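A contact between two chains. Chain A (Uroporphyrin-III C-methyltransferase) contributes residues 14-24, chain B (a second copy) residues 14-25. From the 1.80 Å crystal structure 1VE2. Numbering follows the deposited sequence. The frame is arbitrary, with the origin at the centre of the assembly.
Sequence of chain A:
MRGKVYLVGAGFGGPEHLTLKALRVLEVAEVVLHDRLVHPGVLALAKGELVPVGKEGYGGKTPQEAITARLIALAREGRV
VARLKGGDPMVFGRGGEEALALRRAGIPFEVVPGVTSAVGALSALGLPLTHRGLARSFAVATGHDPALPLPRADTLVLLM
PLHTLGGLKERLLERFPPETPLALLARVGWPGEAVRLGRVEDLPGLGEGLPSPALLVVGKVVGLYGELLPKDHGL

Chain A, residues 14-24: GPEHLTLKALR
Chain B 14-25: GPEHLTLKALRV

Each stretch folds alike: a 3-10 segment at residues 15-17, an extended link, then a helix from residue 20. The copies meet at the link, where Thr A19 and Thr B19 form a single beta bridge with CA atoms 3.9 Å apart. The helices diverge, their axes 11.1 Å apart at closest and their N-to-C directions at 118°.

Four backbone hydrogen bonds fix the register. Leu A20 N donates to Leu B18 O and Leu B20 N to Leu A18 O, both 2.9 Å; Lys A21 N reaches Glu B16 O at 2.9 Å and Lys B21 N reaches Glu A16 O at 2.8 Å. A helix's first-turn amides lack helical partners, and here the other chain's carbonyls accept from them. The next amides are capped: Thr A19 and Thr B19 hold chi1 in p, and each OG1 accepts from the N of Ala A22 or Ala B22 in its own chain at 3.2 Å. Both histidines are m, chi2 near -60°, which puts ND1 within reach of a water shared with the other chain's threonine: one lies 2.6 Å from Thr B19 OG1 and 2.9 Å from His A17 ND1, another 2.7 Å from Thr A19 OG1 and 2.9 Å from His B17 ND1.

The all-trans lysines extend methylenes past these rings; Lys B21 CD is 4.0 Å from His A17 CE1.

Leucine's branched apolar end fills space without needing polar partners, but symmetry fails: Leu A20 and Leu A23 are m,t, Leu B20 has chi1 -119°, between wells, and chi2 t, and Leu B23 is t with chi2 -141°. Leu A23 CD1 is unusually tight against Leu B20 CG, 3.3 Å; Leu A20 CD2 lies 4.2 Å from Leu B23 CD1.

Glu A16 (p,t, chi3 -51°) salt-bridges OE1 to Arg B24 NH2, 3.5 Å, at the guanidinium edge, and, long, to Lys B21 NZ, 4.0 Å. Glu B16 (p, chi2 -95°, chi3 32°) instead folds OE1 to 3.3 Å from Gly B14 CA, where an ideal CB would clash.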

ATOM      1  N   GLY A  14       7.641   9.290   9.050  1.00 18.29           N
ATOM      2  CA  GLY A  14       7.348   9.694  10.413  1.00 19.82           C
ATOM      3  C   GLY A  14       6.236   8.919  11.086  1.00 20.49           C
ATOM      4  O   GLY A  14       5.450   8.239  10.418  1.00 18.90           O
ATOM      5  N   PRO A  15       6.127   9.024  12.422  1.00 20.50           N
ATOM      6  CA  PRO A  15       5.093   8.313  13.179  1.00 19.83           C
ATOM      7  C   PRO A  15       3.660   8.726  12.876  1.00 19.39           C
ATOM      8  O   PRO A  15       2.724   8.009  13.231  1.00 20.62           O
ATOM      9  CB  PRO A  15       5.486   8.572  14.632  1.00 21.46           C
ATOM     10  CG  PRO A  15       6.122   9.918  14.579  1.00 20.83           C
ATOM     11  CD  PRO A  15       6.962   9.852  13.316  1.00 20.66           C
ATOM     12  N   GLU A  16       3.475   9.862  12.207  1.00 20.72           N
ATOM     13  CA  GLU A  16       2.121  10.317  11.885  1.00 22.00           C
ATOM     14  C   GLU A  16       1.444   9.368  10.897  1.00 22.10           C
ATOM     15  O   GLU A  16       0.212   9.357  10.783  1.00 20.87           O
ATOM     16  CB  GLU A  16       2.148  11.730  11.300  1.00 24.30           C
ATOM     17  CG  GLU A  16       2.710  11.790   9.896  1.00 30.04           C
ATOM     18  CD  GLU A  16       3.179  13.166   9.523  1.00 35.37           C
ATOM     19  OE1 GLU A  16       2.401  14.129   9.697  1.00 39.34           O
ATOM     20  OE2 GLU A  16       4.330  13.283   9.051  1.00 40.60           O
ATOM     21  N   HIS A  17       2.244   8.577  10.178  1.00 19.47           N
ATOM     22  CA  HIS A  17       1.691   7.616   9.226  1.00 18.54           C
ATOM     23  C   HIS A  17       1.493   6.224   9.821  1.00 18.03           C
ATOM     24  O   HIS A  17       1.040   5.311   9.130  1.00 17.90           O
ATOM     25  CB  HIS A  17       2.565   7.540   7.971  1.00 18.36           C
ATOM     26  CG  HIS A  17       2.653   8.839   7.238  1.00 17.90           C
ATOM     27  ND1 HIS A  17       1.551   9.447   6.676  1.00 17.73           N
ATOM     28  CD2 HIS A  17       3.692   9.682   7.040  1.00 19.94           C
ATOM     29  CE1 HIS A  17       1.907  10.612   6.165  1.00 19.47           C
ATOM     30  NE2 HIS A  17       3.201  10.779   6.374  1.00 21.66           N
ATOM     31  N   LEU A  18       1.848   6.057  11.094  1.00 17.62           N
ATOM     32  CA  LEU A  18       1.637   4.782  11.776  1.00 18.14           C
ATOM     33  C   LEU A  18       0.126   4.614  11.895  1.00 18.72           C
ATOM     34  O   LEU A  18      -0.584   5.603  11.981  1.00 19.58           O
ATOM     35  CB  LEU A  18       2.205   4.814  13.198  1.00 19.24           C
ATOM     36  CG  LEU A  18       3.689   4.572  13.426  1.00 19.17           C
ATOM     37  CD1 LEU A  18       4.039   4.794  14.899  1.00 17.73           C
ATOM     38  CD2 LEU A  18       4.018   3.144  12.997  1.00 16.76           C
ATOM     39  N   THR A  19      -0.365   3.380  11.902  1.00 17.75           N
ATOM     40  CA  THR A  19      -1.802   3.167  12.067  1.00 18.19           C
ATOM     41  C   THR A  19      -2.072   3.142  13.564  1.00 18.75           C
ATOM     42  O   THR A  19      -1.145   3.024  14.359  1.00 17.62           O
ATOM     43  CB  THR A  19      -2.269   1.829  11.482  1.00 17.15           C
ATOM     44  OG1 THR A  19      -1.648   0.745  12.195  1.00 17.46           O
ATOM     45  CG2 THR A  19      -1.917   1.753  10.003  1.00 16.28           C
ATOM     46  N   LEU A  20      -3.338   3.234  13.949  1.00 17.50           N
ATOM     47  CA  LEU A  20      -3.682   3.241  15.367  1.00 18.92           C
ATOM     48  C   LEU A  20      -3.309   1.931  16.059  1.00 17.38           C
ATOM     49  O   LEU A  20      -2.888   1.941  17.219  1.00 18.16           O
ATOM     50  CB  LEU A  20      -5.180   3.532  15.544  1.00 19.58           C
ATOM     51  CG  LEU A  20      -5.701   4.825  14.898  1.00 22.95           C
ATOM     52  CD1 LEU A  20      -7.108   5.118  15.415  1.00 21.74           C
ATOM     53  CD2 LEU A  20      -4.777   5.997  15.223  1.00 23.36           C
ATOM     54  N   LYS A  21      -3.466   0.811  15.356  1.00 16.62           N
ATOM     55  CA  LYS A  21      -3.126  -0.494  15.921  1.00 16.30           C
ATOM     56  C   LYS A  21      -1.620  -0.570  16.128  1.00 17.40           C
ATOM     57  O   LYS A  21      -1.140  -1.046  17.161  1.00 16.79           O
ATOM     58  CB  LYS A  21      -3.568  -1.629  14.985  1.00 16.94           C
ATOM     59  CG  LYS A  21      -3.373  -3.015  15.593  1.00 17.05           C
ATOM     60  CD  LYS A  21      -4.052  -4.089  14.774  1.00 18.82           C
ATOM     61  CE  LYS A  21      -3.844  -5.460  15.398  1.00 20.69           C
ATOM     62  NZ  LYS A  21      -4.531  -6.546  14.627  1.00 22.06           N
ATOM     63  N   ALA A  22      -0.870  -0.108  15.133  1.00 16.45           N
ATOM     64  CA  ALA A  22       0.584  -0.136  15.238  1.00 15.89           C
ATOM     65  C   ALA A  22       1.016   0.634  16.493  1.00 18.89           C
ATOM     66  O   ALA A  22       1.901   0.195  17.230  1.00 18.82           O
ATOM     67  CB  ALA A  22       1.207   0.468  13.984  1.00 15.39           C
ATOM     68  N   LEU A  23       0.382   1.776  16.735  1.00 18.09           N
ATOM     69  CA  LEU A  23       0.697   2.583  17.910  1.00 21.35           C
ATOM     70  C   LEU A  23       0.457   1.781  19.184  1.00 20.73           C
ATOM     71  O   LEU A  23       1.296   1.758  20.075  1.00 22.89           O
ATOM     72  CB  LEU A  23      -0.174   3.842  17.946  1.00 23.11           C
ATOM     73  CG  LEU A  23       0.053   4.912  16.882  1.00 27.25           C
ATOM     74  CD1 LEU A  23      -1.041   5.971  16.990  1.00 29.11           C
ATOM     75  CD2 LEU A  23       1.423   5.540  17.079  1.00 29.51           C
ATOM     76  N   ARG A  24      -0.694   1.122  19.271  1.00 22.97           N
ATOM     77  CA  ARG A  24      -1.000   0.348  20.466  1.00 24.23           C
ATOM     78  C   ARG A  24       0.026  -0.744  20.687  1.00 24.17           C
ATOM     79  O   ARG A  24       0.513  -0.926  21.803  1.00 23.15           O
ATOM     80  CB  ARG A  24      -2.396  -0.283  20.387  1.00 27.28           C
ATOM     81  CG  ARG A  24      -2.725  -1.139  21.620  1.00 33.34           C
ATOM     82  CD  ARG A  24      -4.120  -1.760  21.560  1.00 38.09           C
ATOM     83  NE  ARG A  24      -4.245  -2.798  20.534  1.00 41.95           N
ATOM     84  CZ  ARG A  24      -3.654  -3.991  20.592  1.00 42.96           C
ATOM     85  NH1 ARG A  24      -2.889  -4.310  21.628  1.00 43.01           N
ATOM     86  NH2 ARG A  24      -3.836  -4.871  19.616  1.00 42.73           N
TER
ATOM     87  N   GLY B  14     -11.661  -1.127   9.496  1.00 21.91           N
ATOM     88  CA  GLY B  14     -11.959  -0.413  10.722  1.00 23.56           C
ATOM     89  C   GLY B  14     -11.004   0.704  11.095  1.00 23.56           C
ATOM     90  O   GLY B  14      -9.954   0.875  10.482  1.00 22.12           O
ATOM     91  N   PRO B  15     -11.354   1.487  12.122  1.00 23.70           N
ATOM     92  CA  PRO B  15     -10.511   2.595  12.574  1.00 23.39           C
ATOM     93  C   PRO B  15      -9.123   2.169  13.047  1.00 23.87           C
ATOM     94  O   PRO B  15      -8.192   2.978  13.052  1.00 23.77           O
ATOM     95  CB  PRO B  15     -11.357   3.244  13.676  1.00 24.80           C
ATOM     96  CG  PRO B  15     -12.188   2.113  14.192  1.00 22.91           C
ATOM     97  CD  PRO B  15     -12.585   1.394  12.924  1.00 24.21           C
ATOM     98  N   GLU B  16      -8.970   0.900  13.424  1.00 24.01           N
ATOM     99  CA  GLU B  16      -7.676   0.408  13.886  1.00 25.22           C
ATOM    100  C   GLU B  16      -6.584   0.536  12.817  1.00 24.29           C
ATOM    101  O   GLU B  16      -5.396   0.579  13.138  1.00 25.59           O
ATOM    102  CB  GLU B  16      -7.776  -1.059  14.337  1.00 28.22           C
ATOM    103  CG  GLU B  16      -8.146  -2.034  13.238  1.00 31.15           C
ATOM    104  CD  GLU B  16      -9.634  -2.334  13.184  1.00 34.98           C
ATOM    105  OE1 GLU B  16     -10.439  -1.435  13.524  1.00 34.95           O
ATOM    106  OE2 GLU B  16      -9.999  -3.470  12.789  1.00 34.85           O
ATOM    107  N   HIS B  17      -6.983   0.602  11.549  1.00 21.72           N
ATOM    108  CA  HIS B  17      -6.015   0.723  10.461  1.00 20.05           C
ATOM    109  C   HIS B  17      -5.884   2.135   9.907  1.00 20.83           C
ATOM    110  O   HIS B  17      -5.195   2.359   8.909  1.00 20.18           O
ATOM    111  CB  HIS B  17      -6.367  -0.260   9.344  1.00 19.11           C
ATOM    112  CG  HIS B  17      -6.334  -1.687   9.786  1.00 20.11           C
ATOM    113  ND1 HIS B  17      -5.189  -2.289  10.264  1.00 20.72           N
ATOM    114  CD2 HIS B  17      -7.307  -2.623   9.852  1.00 22.14           C
ATOM    115  CE1 HIS B  17      -5.460  -3.536  10.604  1.00 21.87           C
ATOM    116  NE2 HIS B  17      -6.738  -3.765  10.362  1.00 22.78           N
ATOM    117  N   LEU B  18      -6.550   3.085  10.558  1.00 19.36           N
ATOM    118  CA  LEU B  18      -6.479   4.490  10.168  1.00 19.97           C
ATOM    119  C   LEU B  18      -5.105   4.984  10.621  1.00 18.46           C
ATOM    120  O   LEU B  18      -4.617   4.537  11.648  1.00 17.20           O
ATOM    121  CB  LEU B  18      -7.523   5.300  10.940  1.00 21.52           C
ATOM    122  CG  LEU B  18      -8.716   5.989  10.291  1.00 25.90           C
ATOM    123  CD1 LEU B  18      -9.282   6.972  11.327  1.00 24.40           C
ATOM    124  CD2 LEU B  18      -8.324   6.717   9.023  1.00 24.02           C
ATOM    125  N   THR B  19      -4.482   5.895   9.879  1.00 18.42           N
ATOM    126  CA  THR B  19      -3.189   6.426  10.322  1.00 19.70           C
ATOM    127  C   THR B  19      -3.426   7.547  11.335  1.00 20.41           C
ATOM    128  O   THR B  19      -4.515   8.117  11.401  1.00 19.58           O
ATOM    129  CB  THR B  19      -2.339   7.004   9.161  1.00 18.23           C
ATOM    130  OG1 THR B  19      -3.013   8.115   8.551  1.00 19.80           O
ATOM    131  CG2 THR B  19      -2.065   5.931   8.121  1.00 16.61           C
ATOM    132  N   LEU B  20      -2.408   7.849  12.131  1.00 20.81           N
ATOM    133  CA  LEU B  20      -2.509   8.910  13.125  1.00 21.74           C
ATOM    134  C   LEU B  20      -2.885  10.227  12.461  1.00 20.81           C
ATOM    135  O   LEU B  20      -3.730  10.976  12.966  1.00 19.70           O
ATOM    136  CB  LEU B  20      -1.174   9.090  13.844  1.00 24.20           C
ATOM    137  CG  LEU B  20      -1.141   8.853  15.350  1.00 30.59           C
ATOM    138  CD1 LEU B  20       0.228   9.260  15.872  1.00 30.10           C
ATOM    139  CD2 LEU B  20      -2.241   9.656  16.036  1.00 29.14           C
ATOM    140  N   LYS B  21      -2.249  10.510  11.325  1.00 20.52           N
ATOM    141  CA  LYS B  21      -2.505  11.745  10.599  1.00 18.70           C
ATOM    142  C   LYS B  21      -3.949  11.823  10.106  1.00 19.41           C
ATOM    143  O   LYS B  21      -4.559  12.892  10.129  1.00 18.18           O
ATOM    144  CB  LYS B  21      -1.538  11.883   9.418  1.00 20.81           C
ATOM    145  CG  LYS B  21      -1.583  13.262   8.745  1.00 22.49           C
ATOM    146  CD  LYS B  21      -0.463  13.449   7.730  1.00 24.07           C
ATOM    147  CE  LYS B  21      -0.436  14.874   7.188  1.00 25.59           C
ATOM    148  NZ  LYS B  21       0.713  15.099   6.257  1.00 27.86           N
ATOM    149  N   ALA B  22      -4.497  10.698   9.653  1.00 17.88           N
ATOM    150  CA  ALA B  22      -5.882  10.695   9.178  1.00 17.59           C
ATOM    151  C   ALA B  22      -6.803  10.943  10.378  1.00 17.68           C
ATOM    152  O   ALA B  22      -7.830  11.624  10.269  1.00 18.58           O
ATOM    153  CB  ALA B  22      -6.216   9.357   8.504  1.00 16.29           C
ATOM    154  N   LEU B  23      -6.425  10.395  11.525  1.00 17.52           N
ATOM    155  CA  LEU B  23      -7.202  10.574  12.742  1.00 18.90           C
ATOM    156  C   LEU B  23      -7.253  12.071  13.050  1.00 19.55           C
ATOM    157  O   LEU B  23      -8.315  12.616  13.348  1.00 19.63           O
ATOM    158  CB  LEU B  23      -6.540   9.841  13.908  1.00 21.78           C
ATOM    159  CG  LEU B  23      -7.384   9.358  15.100  1.00 24.83           C
ATOM    160  CD1 LEU B  23      -6.612   9.577  16.385  1.00 23.47           C
ATOM    161  CD2 LEU B  23      -8.705  10.068  15.152  1.00 26.10           C
ATOM    162  N   ARG B  24      -6.106  12.743  12.962  1.00 16.96           N
ATOM    163  CA  ARG B  24      -6.066  14.174  13.249  1.00 19.76           C
ATOM    164  C   ARG B  24      -6.913  14.989  12.287  1.00 18.47           C
ATOM    165  O   ARG B  24      -7.580  15.936  12.695  1.00 18.58           O
ATOM    166  CB  ARG B  24      -4.629  14.707  13.219  1.00 20.27           C
ATOM    167  CG  ARG B  24      -3.721  14.098  14.273  1.00 24.98           C
ATOM    168  CD  ARG B  24      -2.458  14.944  14.469  1.00 25.17           C
ATOM    169  NE  ARG B  24      -1.896  15.390  13.197  1.00 23.75           N
ATOM    170  CZ  ARG B  24      -0.722  15.003  12.705  1.00 21.90           C
ATOM    171  NH1 ARG B  24       0.044  14.149  13.372  1.00 20.88           N
ATOM    172  NH2 ARG B  24      -0.311  15.482  11.540  1.00 22.58           N
ATOM    173  N   VAL B  25      -6.879  14.635  11.005  1.00 18.74           N
ATOM    174  CA  VAL B  25      -7.668  15.360  10.016  1.00 19.47           C
ATOM    175  C   VAL B  25      -9.155  15.177  10.312  1.00 21.59           C
ATOM    176  O   VAL B  25      -9.943  16.116  10.183  1.00 23.01           O
ATOM    177  CB  VAL B  25      -7.361  14.882   8.578  1.00 18.93           C
ATOM    178  CG1 VAL B  25      -8.399  15.430   7.608  1.00 20.80           C
ATOM    179  CG2 VAL B  25      -5.975  15.364   8.156  1.00 19.30           C
TER
HETATM  180  O   HOH W   1       3.183  14.738  12.959  1.00 31.63           O
HETATM  181  O   HOH W   2      -1.348   8.992   6.766  1.00 17.82           O
HETATM  182  O   HOH W   3      -2.522  -1.524  11.057  1.00 19.59           O